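Local coordinates for protein type I modular polyketide synthase (Streptomyces albus subsp. albus, PDB 6IYT) that probably loads an extender unit onto the salinomycin polyketide assembly line, its acyltransferase domain transferring an acyl group, apparently ethylmalonyl, from coenzyme A, at residues F125-L139 with I181-L195. Residues are numbered along the deposited sequence; the frame is centred on the assembly and turned at random.
Sequences FPGQGSQWAGMAVEL and IEILQPVLFTVMVSL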
ATOM      1  N   PHE A 125       5.158  -1.225  -2.134  1.00  4.38           N
ATOM      2  CA  PHE A 125       4.619  -0.230  -3.049  1.00  4.43           C
ATOM      3  C   PHE A 125       4.247  -0.902  -4.355  1.00  5.21           C
ATOM      4  O   PHE A 125       5.131  -1.285  -5.148  1.00  4.84           O
ATOM      5  CB  PHE A 125       5.682   0.839  -3.311  1.00  4.47           C
ATOM      6  CG  PHE A 125       6.070   1.610  -2.092  1.00  4.51           C
ATOM      7  CD1 PHE A 125       7.079   1.138  -1.240  1.00  4.80           C
ATOM      8  CD2 PHE A 125       5.345   2.743  -1.704  1.00  4.68           C
ATOM      9  CE1 PHE A 125       7.415   1.847  -0.089  1.00  5.06           C
ATOM     10  CE2 PHE A 125       5.665   3.429  -0.551  1.00  4.87           C
ATOM     11  CZ  PHE A 125       6.657   2.954   0.280  1.00  5.03           C
ATOM     12  N   PRO A 126       2.960  -1.198  -4.534  1.00  5.83           N
ATOM     13  CA  PRO A 126       2.536  -1.925  -5.747  1.00  6.50           C
ATOM     14  C   PRO A 126       2.542  -1.074  -7.012  1.00  7.38           C
ATOM     15  O   PRO A 126       2.779   0.137  -6.964  1.00  7.55           O
ATOM     16  CB  PRO A 126       1.109  -2.374  -5.421  1.00  6.67           C
ATOM     17  CG  PRO A 126       0.642  -1.487  -4.323  1.00  8.70           C
ATOM     18  CD  PRO A 126       1.843  -0.888  -3.633  1.00  6.40           C
ATOM     19  N   GLY A 127       2.250  -1.695  -8.123  1.00  9.90           N
ATOM     20  CA  GLY A 127       2.054  -0.958  -9.386  1.00 11.33           C
ATOM     21  C   GLY A 127       0.587  -0.683  -9.630  1.00 13.30           C
ATOM     22  O   GLY A 127      -0.170  -0.366  -8.701  1.00 13.64           O
ATOM     23  N   GLN A 128       0.162  -0.796 -10.876  1.00 13.32           N
ATOM     24  CA  GLN A 128      -1.215  -0.477 -11.202  1.00 13.46           C
ATOM     25  C   GLN A 128      -2.126  -1.570 -10.691  1.00 11.66           C
ATOM     26  O   GLN A 128      -1.693  -2.704 -10.469  1.00 13.87           O
ATOM     27  CB  GLN A 128      -1.392  -0.277 -12.703  1.00 15.00           C
ATOM     28  CG  GLN A 128      -1.420   1.174 -13.099  1.00 15.63           C
ATOM     29  CD  GLN A 128      -1.224   1.384 -14.575  1.00 15.28           C
ATOM     30  OE1 GLN A 128      -2.154   1.204 -15.383  1.00 17.13           O
ATOM     31  NE2 GLN A 128      -0.028   1.726 -14.950  1.00 13.89           N
ATOM     32  N   GLY A 129      -3.367  -1.206 -10.405  1.00 10.59           N
ATOM     33  CA  GLY A 129      -4.336  -2.145  -9.845  1.00 10.68           C
ATOM     34  C   GLY A 129      -4.903  -1.617  -8.541  1.00 12.66           C
ATOM     35  O   GLY A 129      -5.971  -2.075  -8.066  1.00 11.59           O
ATOM     36  N   SER A 130      -4.173  -0.662  -7.952  1.00 10.07           N
ATOM     37  CA  SER A 130      -4.521  -0.033  -6.655  1.00 13.72           C
ATOM     38  C   SER A 130      -5.698   0.961  -6.755  1.00 11.71           C
ATOM     39  O   SER A 130      -6.210   1.434  -5.737  1.00 12.59           O
ATOM     40  CB  SER A 130      -3.281   0.719  -6.121  1.00 16.68           C
ATOM     41  OG  SER A 130      -2.750   0.019  -5.033  1.00 34.45           O
ATOM     42  N   GLN A 131      -5.909   1.482  -7.948  1.00  9.98           N
ATOM     43  CA  GLN A 131      -6.621   2.728  -8.098  1.00  9.74           C
ATOM     44  C   GLN A 131      -8.118   2.508  -7.878  1.00  8.27           C
ATOM     45  O   GLN A 131      -8.653   1.471  -8.258  1.00 10.34           O
ATOM     46  CB  GLN A 131      -6.350   3.321  -9.529  1.00 10.67           C
ATOM     47  CG  GLN A 131      -6.821   2.443 -10.691  1.00 12.79           C
ATOM     48  CD  GLN A 131      -5.762   1.467 -11.218  1.00 14.49           C
ATOM     49  OE1 GLN A 131      -4.795   1.153 -10.538  1.00 15.60           O
ATOM     50  NE2 GLN A 131      -5.929   1.025 -12.477  1.00 14.93           N
ATOM     51  N   TRP A 132      -8.808   3.528  -7.375  1.00  7.19           N
ATOM     52  CA  TRP A 132     -10.254   3.571  -7.429  1.00  8.30           C
ATOM     53  C   TRP A 132     -10.786   4.996  -7.547  1.00  9.32           C
ATOM     54  O   TRP A 132     -10.123   5.969  -7.174  1.00  7.07           O
ATOM     55  CB  TRP A 132     -10.872   2.871  -6.219  1.00  8.65           C
ATOM     56  CG  TRP A 132     -10.321   3.300  -4.881  1.00  6.80           C
ATOM     57  CD1 TRP A 132      -9.221   2.795  -4.248  1.00  7.27           C
ATOM     58  CD2 TRP A 132     -10.950   4.190  -3.938  1.00  6.64           C
ATOM     59  NE1 TRP A 132      -9.129   3.310  -2.981  1.00  6.89           N
ATOM     60  CE2 TRP A 132     -10.188   4.159  -2.763  1.00  6.02           C
ATOM     61  CE3 TRP A 132     -12.082   5.030  -3.991  1.00  6.36           C
ATOM     62  CZ2 TRP A 132     -10.540   4.879  -1.638  1.00  5.67           C
ATOM     63  CZ3 TRP A 132     -12.426   5.734  -2.871  1.00  5.77           C
ATOM     64  CH2 TRP A 132     -11.630   5.702  -1.735  1.00  6.14           C
ATOM     65  N   ALA A 133     -11.928   5.115  -8.212  1.00 12.04           N
ATOM     66  CA  ALA A 133     -12.477   6.405  -8.521  1.00 13.44           C
ATOM     67  C   ALA A 133     -12.851   7.114  -7.237  1.00 10.39           C
ATOM     68  O   ALA A 133     -13.577   6.561  -6.395  1.00 15.35           O
ATOM     69  CB  ALA A 133     -13.691   6.259  -9.427  1.00 14.28           C
ATOM     70  N   GLY A 134     -12.265   8.283  -7.038  1.00 11.12           N
ATOM     71  CA  GLY A 134     -12.492   9.077  -5.825  1.00 10.91           C
ATOM     72  C   GLY A 134     -11.467   8.835  -4.722  1.00  9.11           C
ATOM     73  O   GLY A 134     -11.543   9.444  -3.657  1.00 11.71           O
ATOM     74  N   MET A 135     -10.494   7.952  -4.971  1.00  7.61           N
ATOM     75  CA  MET A 135      -9.408   7.710  -3.989  1.00  8.33           C
ATOM     76  C   MET A 135      -8.700   9.015  -3.574  1.00  7.78           C
ATOM     77  O   MET A 135      -8.539   9.937  -4.380  1.00  7.34           O
ATOM     78  CB  MET A 135      -8.366   6.723  -4.558  1.00  9.25           C
ATOM     79  CG  MET A 135      -7.574   7.269  -5.740  1.00 10.49           C
ATOM     80  SD  MET A 135      -6.410   6.043  -6.345  1.00 10.95           S
ATOM     81  CE  MET A 135      -5.191   6.084  -5.053  1.00 24.80           C
ATOM     82  N   ALA A 136      -8.307   9.070  -2.304  1.00  6.90           N
ATOM     83  CA  ALA A 136      -7.459  10.144  -1.727  1.00  7.45           C
ATOM     84  C   ALA A 136      -8.199  11.416  -1.343  1.00  7.40           C
ATOM     85  O   ALA A 136      -7.702  12.185  -0.547  1.00  8.39           O
ATOM     86  CB  ALA A 136      -6.276  10.481  -2.627  1.00  7.35           C
ATOM     87  N   VAL A 137      -9.356  11.655  -1.953  1.00  8.75           N
ATOM     88  CA  VAL A 137     -10.089  12.895  -1.718  1.00  8.30           C
ATOM     89  C   VAL A 137     -10.450  13.044  -0.238  1.00  7.79           C
ATOM     90  O   VAL A 137     -10.242  14.071   0.347  1.00  7.73           O
ATOM     91  CB  VAL A 137     -11.389  12.971  -2.563  1.00  8.50           C
ATOM     92  CG1 VAL A 137     -12.139  14.261  -2.244  1.00 10.21           C
ATOM     93  CG2 VAL A 137     -11.065  12.898  -4.034  1.00  8.64           C
ATOM     94  N   GLU A 138     -11.003  12.007   0.348  1.00  7.86           N
ATOM     95  CA  GLU A 138     -11.512  12.116   1.696  1.00  9.21           C
ATOM     96  C   GLU A 138     -10.357  12.213   2.668  1.00  9.83           C
ATOM     97  O   GLU A 138     -10.423  12.953   3.635  1.00 11.22           O
ATOM     98  CB  GLU A 138     -12.398  10.930   2.050  1.00 11.44           C
ATOM     99  CG  GLU A 138     -13.069  11.080   3.401  1.00 13.04           C
ATOM    100  CD  GLU A 138     -13.944   9.884   3.761  1.00 18.86           C
ATOM    101  OE1 GLU A 138     -14.352   9.784   4.959  1.00 17.79           O
ATOM    102  OE2 GLU A 138     -14.131   8.996   2.878  1.00 16.85           O
ATOM    103  N   LEU A 139      -9.212  11.634   2.299  1.00  8.37           N
ATOM    104  CA  LEU A 139      -8.045  11.721   3.162  1.00  7.89           C
ATOM    105  C   LEU A 139      -7.325  13.086   3.056  1.00  7.56           C
ATOM    106  O   LEU A 139      -6.943  13.660   4.057  1.00  8.02           O
ATOM    107  CB  LEU A 139      -7.085  10.560   2.887  1.00  7.77           C
ATOM    108  CG  LEU A 139      -6.096  10.275   3.993  1.00  7.46           C
ATOM    109  CD1 LEU A 139      -6.815   9.999   5.304  1.00  8.00           C
ATOM    110  CD2 LEU A 139      -5.187   9.118   3.613  1.00  7.98           C
ATOM    111  N   ILE A 181      -2.943   6.406 -18.729  1.00  4.77           N
ATOM    112  CA  ILE A 181      -1.763   5.885 -18.038  1.00  5.37           C
ATOM    113  C   ILE A 181      -0.772   7.001 -17.604  1.00  5.16           C
ATOM    114  O   ILE A 181      -0.230   6.945 -16.528  1.00  4.78           O
ATOM    115  CB  ILE A 181      -1.040   4.793 -18.878  1.00  5.65           C
ATOM    116  CG1 ILE A 181      -0.010   4.080 -18.037  1.00  6.72           C
ATOM    117  CG2 ILE A 181      -0.432   5.380 -20.121  1.00  6.20           C
ATOM    118  CD1 ILE A 181       0.442   2.765 -18.619  1.00  7.35           C
ATOM    119  N   GLU A 182      -0.679   8.067 -18.400  1.00  5.81           N
ATOM    120  CA  GLU A 182       0.305   9.119 -18.146  1.00  6.40           C
ATOM    121  C   GLU A 182      -0.205  10.087 -17.060  1.00  5.45           C
ATOM    122  O   GLU A 182       0.545  10.850 -16.505  1.00  5.22           O
ATOM    123  CB  GLU A 182       0.643   9.849 -19.434  1.00  7.23           C
ATOM    124  CG  GLU A 182      -0.504  10.749 -19.960  1.00  8.62           C
ATOM    125  CD  GLU A 182      -1.503  10.030 -20.886  1.00 10.75           C
ATOM    126  OE1 GLU A 182      -1.717   8.782 -20.784  1.00  9.00           O
ATOM    127  OE2 GLU A 182      -2.169  10.752 -21.690  1.00 15.17           O
ATOM    128  N   ILE A 183      -1.471   9.934 -16.703  1.00  5.56           N
ATOM    129  CA  ILE A 183      -2.090  10.678 -15.578  1.00  5.75           C
ATOM    130  C   ILE A 183      -2.102   9.826 -14.330  1.00  5.70           C
ATOM    131  O   ILE A 183      -1.695  10.276 -13.238  1.00  5.27           O
ATOM    132  CB  ILE A 183      -3.517  11.100 -15.918  1.00  6.06           C
ATOM    133  CG1 ILE A 183      -3.588  11.843 -17.281  1.00  6.80           C
ATOM    134  CG2 ILE A 183      -4.098  11.946 -14.781  1.00  6.68           C
ATOM    135  CD1 ILE A 183      -2.691  13.030 -17.398  1.00  7.01           C
ATOM    136  N   LEU A 184      -2.497   8.563 -14.504  1.00  4.93           N
ATOM    137  CA  LEU A 184      -2.613   7.618 -13.400  1.00  5.06           C
ATOM    138  C   LEU A 184      -1.292   7.342 -12.685  1.00  4.58           C
ATOM    139  O   LEU A 184      -1.241   7.310 -11.437  1.00  4.50           O
ATOM    140  CB  LEU A 184      -3.207   6.307 -13.917  1.00  5.65           C
ATOM    141  CG  LEU A 184      -3.475   5.227 -12.900  1.00  6.09           C
ATOM    142  CD1 LEU A 184      -4.455   5.752 -11.875  1.00  5.97           C
ATOM    143  CD2 LEU A 184      -4.037   3.985 -13.610  1.00  7.37           C
ATOM    144  N   GLN A 185      -0.233   7.025 -13.437  1.00  4.52           N
ATOM    145  CA  GLN A 185       1.003   6.606 -12.759  1.00  4.82           C
ATOM    146  C   GLN A 185       1.551   7.725 -11.846  1.00  4.58           C
ATOM    147  O   GLN A 185       1.899   7.471 -10.721  1.00  4.11           O
ATOM    148  CB  GLN A 185       2.046   6.106 -13.730  1.00  5.34           C
ATOM    149  CG  GLN A 185       1.629   4.841 -14.450  1.00  5.71           C
ATOM    150  CD  GLN A 185       2.799   4.087 -15.079  1.00  8.02           C
ATOM    151  OE1 GLN A 185       3.963   4.442 -14.887  1.00  8.06           O
ATOM    152  NE2 GLN A 185       2.492   2.994 -15.755  1.00 10.00           N
ATOM    153  N   PRO A 186       1.572   8.980 -12.324  1.00  4.45           N
ATOM    154  CA  PRO A 186       2.095   9.974 -11.395  1.00  4.69           C
ATOM    155  C   PRO A 186       1.166  10.263 -10.228  1.00  4.49           C
ATOM    156  O   PRO A 186       1.645  10.568  -9.101  1.00  4.81           O
ATOM    157  CB  PRO A 186       2.276  11.239 -12.295  1.00  5.30           C
ATOM    158  CG  PRO A 186       2.438  10.685 -13.679  1.00  5.69           C
ATOM    159  CD  PRO A 186       1.459   9.517 -13.692  1.00  5.13           C
ATOM    160  N   VAL A 187      -0.139  10.074 -10.430  1.00  4.76           N
ATOM    161  CA  VAL A 187      -1.095  10.224  -9.320  1.00  5.21           C
ATOM    162  C   VAL A 187      -0.930   9.077  -8.287  1.00  5.23           C
ATOM    163  O   VAL A 187      -0.810   9.330  -7.107  1.00  4.71           O
ATOM    164  CB  VAL A 187      -2.522  10.271  -9.820  1.00  6.38           C
ATOM    165  CG1 VAL A 187      -3.477  10.048  -8.677  1.00  7.44           C
ATOM    166  CG2 VAL A 187      -2.787  11.598 -10.494  1.00  6.34           C
ATOM    167  N   LEU A 188      -0.796   7.840  -8.775  1.00  5.74           N
ATOM    168  CA  LEU A 188      -0.498   6.689  -7.905  1.00  6.39           C
ATOM    169  C   LEU A 188       0.778   6.872  -7.103  1.00  5.43           C
ATOM    170  O   LEU A 188       0.829   6.516  -5.942  1.00  4.62           O
ATOM    171  CB  LEU A 188      -0.400   5.416  -8.732  1.00  8.31           C
ATOM    172  CG  LEU A 188      -1.511   4.371  -8.713  1.00 15.63           C
ATOM    173  CD1 LEU A 188      -2.850   4.872  -8.254  1.00 15.91           C
ATOM    174  CD2 LEU A 188      -1.603   3.621 -10.040  1.00 12.64           C
ATOM    175  N   PHE A 189       1.839   7.337  -7.775  1.00  4.81           N
ATOM    176  CA  PHE A 189       3.081   7.672  -7.137  1.00  4.80           C
ATOM    177  C   PHE A 189       2.861   8.654  -5.969  1.00  5.56           C
ATOM    178  O   PHE A 189       3.309   8.409  -4.867  1.00  4.51           O
ATOM    179  CB  PHE A 189       4.030   8.288  -8.156  1.00  5.21           C
ATOM    180  CG  PHE A 189       5.227   8.943  -7.553  1.00  4.68           C
ATOM    181  CD1 PHE A 189       6.349   8.195  -7.235  1.00  4.70           C
ATOM    182  CD2 PHE A 189       5.312  10.296  -7.489  1.00  4.41           C
ATOM    183  CE1 PHE A 189       7.494   8.791  -6.725  1.00  4.44           C
ATOM    184  CE2 PHE A 189       6.447  10.913  -7.011  1.00  4.13           C
ATOM    185  CZ  PHE A 189       7.553  10.150  -6.631  1.00  4.40           C
ATOM    186  N   THR A 190       2.085   9.702  -6.210  1.00  4.77           N
ATOM    187  CA  THR A 190       1.874  10.730  -5.202  1.00  6.07           C
ATOM    188  C   THR A 190       1.100  10.157  -4.046  1.00  5.20           C
ATOM    189  O   THR A 190       1.482  10.344  -2.901  1.00  5.10           O
ATOM    190  CB  THR A 190       1.134  11.962  -5.771  1.00  7.31           C
ATOM    191  OG1 THR A 190      -0.217  11.616  -6.087  1.00 22.83           O
ATOM    192  CG2 THR A 190       1.812  12.427  -6.961  1.00  5.55           C
ATOM    193  N   VAL A 191       0.115   9.343  -4.348  1.00  4.98           N
ATOM    194  CA  VAL A 191      -0.724   8.771  -3.308  1.00  4.86           C
ATOM    195  C   VAL A 191       0.085   7.754  -2.453  1.00  4.91           C
ATOM    196  O   VAL A 191       0.035   7.802  -1.208  1.00  4.86           O
ATOM    197  CB  VAL A 191      -1.970   8.106  -3.892  1.00  5.33           C
ATOM    198  CG1 VAL A 191      -2.623   7.227  -2.867  1.00  5.33           C
ATOM    199  CG2 VAL A 191      -2.946   9.144  -4.397  1.00  5.44           C
ATOM    200  N   MET A 192       0.909   6.930  -3.104  1.00  4.87           N
ATOM    201  CA  MET A 192       1.652   5.849  -2.368  1.00  4.83           C
ATOM    202  C   MET A 192       2.740   6.444  -1.468  1.00  4.78           C
ATOM    203  O   MET A 192       2.905   6.051  -0.304  1.00  4.97           O
ATOM    204  CB  MET A 192       2.274   4.876  -3.355  1.00  5.79           C
ATOM    205  CG  MET A 192       1.305   3.862  -3.893  1.00  5.81           C
ATOM    206  SD  MET A 192       2.124   2.546  -4.841  1.00  8.61           S
ATOM    207  CE  MET A 192       2.873   3.452  -6.152  1.00  8.75           C
ATOM    208  N   VAL A 193       3.429   7.437  -1.969  1.00  4.33           N
ATOM    209  CA  VAL A 193       4.426   8.084  -1.170  1.00  4.77           C
ATOM    210  C   VAL A 193       3.773   8.793   0.008  1.00  4.72           C
ATOM    211  O   VAL A 193       4.313   8.795   1.117  1.00  5.74           O
ATOM    212  CB  VAL A 193       5.245   9.092  -2.014  1.00  5.25           C
ATOM    213  CG1 VAL A 193       6.163   9.903  -1.111  1.00  5.90           C
ATOM    214  CG2 VAL A 193       6.051   8.368  -3.099  1.00  6.32           C
ATOM    215  N   SER A 194       2.630   9.444  -0.225  1.00  4.36           N
ATOM    216  CA  SER A 194       2.001  10.233   0.837  1.00  4.61           C
ATOM    217  C   SER A 194       1.356   9.360   1.897  1.00  4.24           C
ATOM    218  O   SER A 194       1.285   9.743   3.074  1.00  4.69           O
ATOM    219  CB  SER A 194       0.949  11.180   0.264  1.00  5.40           C
ATOM    220  OG  SER A 194       1.525  12.027  -0.706  1.00  5.93           O
ATOM    221  N   LEU A 195       0.887   8.184   1.498  1.00  4.14           N
ATOM    222  CA  LEU A 195       0.326   7.238   2.456  1.00  4.57           C
ATOM    223  C   LEU A 195       1.384   6.706   3.409  1.00  4.53           C
ATOM    224  O   LEU A 195       1.112   6.500   4.586  1.00  4.71           O
ATOM    225  CB  LEU A 195      -0.398   6.089   1.762  1.00  4.62           C
ATOM    226  CG  LEU A 195      -1.708   6.370   1.068  1.00  4.74           C
ATOM    227  CD1 LEU A 195      -2.176   5.119   0.344  1.00  5.28           C
ATOM    228  CD2 LEU A 195      -2.790   6.839   2.017  1.00  4.99           C
TER
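The glycine- and glutamine-rich loop that leaves strand 120-125 of the acyltransferase core lies along helix 181-200, and Phe125, Pro126, Gln131 and Met135 meet that helix largely through apolar contacts. At the strand end, Met192 O sits at the edge of the Phe125 ring, in its plane, 3.8 Å from Phe125 CE2. The Met192 side chain slides past Pro126 in the opposite direction, with SD 3.3 Å from Pro126 O, a buried carbonyl without a hydrogen-bonding partner in the model.

Leu188 fills the middle: its CD2 lies 3.9 Å from Gln128 CG, and its CD1 4.0 Å from Gln131 CB. The Gln131 chain bends at chi2 (-91°), turning OE1 back to accept Gly129 N at 2.8 Å (N-H...O 155°). This bond, with a weak one from Gln131 NE2 to Gly314 O, helps to hold the amide, and Leu184 CD2 packs 3.7 Å from NE2.

At the end of the type II turn Trp132-Met135, Met135 CE reaches Val191 CG1 at 3.6 Å, and Met135 CB covers the centre of one Trp132 ring face. The CD2 methyls of Leu139 and Leu195 pack 3.7 Å apart. Phe125 pairs by backbone bonds with Val210 and His212, where strand 208-211 leads into the probable GxSxG nucleophile elbow, which Met192 also touches. The loop is the GQGSQ motif characteristic of malonyl-transferase-like acyltransferases.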